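PDB 3HUH: virulence protein STM3117 from Salmonella enterica subsp. enterica serovar Typhimurium, which promotes bacterial replication inside host macrophages and may take part in the biosynthesis and modification of the cell-wall peptidoglycan. Local coordinates for residues A[98-101]-A[102-106]. Sequence-based numbering, arbitrary orientation.
Sequences NDVV and SEILQ
The flat carbonyl groups of Asn-98, Asp-99, Val-100 and Val-101 each receive, four residues on, an N-H from Ser-102, Glu-103, Ile-104 and Leu-105, the i to i+4 pattern of an alpha-helix; Ile-104 N, for one, meets Val-100 O at 2.9 Å. This helix, 97-106, packs on a beta sheet of the vicinal oxygen chelate (glyoxalase) fold. The amide of Gln-106 is used at its nitrogen, NE2 donating to Ser-102 OG at 2.8 Å, with the hydroxyl oxygen lying 21° out of the amide plane and the N-H bent to 131°. Serine and glutamine suit the polar side, where the hydroxyl, turned anti to its own backbone N (chi1 174°), can accept from one turn later.

Branched aliphatic residues fit the side that faces the sheet: buried Val-100 and Ile-104 touch at CG1 and CD1, 4.1 Å apart, their side chains crossing at a slant. Ile-104 continues onto Ile-128 and Ile-130 of strand 123-131 and onto Ile-109, while Val-100 meets Thr-95. Val-101, also against Ile-128, runs alongside Leu-105 in the same direction, and both touch Ile-111 in a loop. Leucine suits this more exposed position because it is long enough, and branched at CG, to lean back over the preceding turn and reach both Val-101 and Ile-111: Leu-105 CG comes within 3.5 Å of Val-101 O, and Leu-105 CD1 lies 4.2 Å from Val-101 CG1.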
# COMPACT_ATOMS: atom_id res chain seq x y z
N ASN A 98 -17.33 -15.94 -1.89
CA ASN A 98 -18.68 -15.94 -1.32
C ASN A 98 -18.65 -16.27 0.17
O ASN A 98 -19.49 -15.80 0.94
CB ASN A 98 -19.58 -16.92 -2.08
CG ASN A 98 -19.93 -16.41 -3.48
OD1 ASN A 98 -19.66 -15.26 -3.82
ND2 ASN A 98 -20.55 -17.27 -4.29
N ASP A 99 -17.67 -17.08 0.59
CA ASP A 99 -17.56 -17.40 2.00
C ASP A 99 -17.09 -16.13 2.72
O ASP A 99 -17.50 -15.85 3.85
CB ASP A 99 -16.55 -18.53 2.24
CG ASP A 99 -17.05 -19.88 1.76
OD1 ASP A 99 -18.28 -20.07 1.65
OD2 ASP A 99 -16.21 -20.77 1.50
N VAL A 100 -16.24 -15.35 2.04
CA VAL A 100 -15.74 -14.11 2.63
C VAL A 100 -16.91 -13.14 2.80
O VAL A 100 -17.02 -12.47 3.82
CB VAL A 100 -14.67 -13.45 1.73
CG1 VAL A 100 -14.25 -12.10 2.32
CG2 VAL A 100 -13.46 -14.37 1.60
N VAL A 101 -17.76 -13.06 1.78
CA VAL A 101 -18.93 -12.18 1.84
C VAL A 101 -19.73 -12.52 3.09
O VAL A 101 -20.10 -11.64 3.87
CB VAL A 101 -19.84 -12.35 0.60
CG1 VAL A 101 -21.19 -11.69 0.84
CG2 VAL A 101 -19.17 -11.74 -0.61
N SER A 102 -20.00 -13.81 3.28
CA SER A 102 -20.76 -14.27 4.44
C SER A 102 -20.05 -13.91 5.75
O SER A 102 -20.68 -13.48 6.71
CB SER A 102 -20.95 -15.78 4.35
OG SER A 102 -21.57 -16.29 5.52
N GLU A 103 -18.73 -14.09 5.77
CA GLU A 103 -17.94 -13.80 6.95
C GLU A 103 -18.08 -12.32 7.34
O GLU A 103 -18.24 -11.99 8.52
CB GLU A 103 -16.47 -14.13 6.66
CG GLU A 103 -15.57 -14.28 7.86
CD GLU A 103 -14.18 -14.76 7.46
OE1 GLU A 103 -14.10 -15.79 6.75
OE2 GLU A 103 -13.19 -14.12 7.85
N ILE A 104 -18.03 -11.45 6.34
CA ILE A 104 -18.15 -10.01 6.56
C ILE A 104 -19.50 -9.62 7.14
O ILE A 104 -19.58 -8.84 8.09
CB ILE A 104 -17.92 -9.23 5.24
CG1 ILE A 104 -16.44 -9.30 4.85
CG2 ILE A 104 -18.40 -7.78 5.38
CD1 ILE A 104 -16.13 -8.67 3.51
N LEU A 105 -20.57 -10.18 6.58
CA LEU A 105 -21.91 -9.87 7.07
C LEU A 105 -22.12 -10.38 8.49
O LEU A 105 -22.73 -9.72 9.32
CB LEU A 105 -22.96 -10.47 6.13
CG LEU A 105 -22.99 -9.88 4.72
CD1 LEU A 105 -23.93 -10.70 3.86
CD2 LEU A 105 -23.44 -8.42 4.78
N GLN A 106 -21.60 -11.58 8.77
CA GLN A 106 -21.73 -12.16 10.09
C GLN A 106 -20.99 -11.34 11.14
O GLN A 106 -21.33 -11.36 12.32
CB GLN A 106 -21.23 -13.60 10.09
CG GLN A 106 -22.16 -14.56 9.36
CD GLN A 106 -21.66 -15.99 9.39
OE1 GLN A 106 -21.21 -16.48 10.42
NE2 GLN A 106 -21.76 -16.67 8.25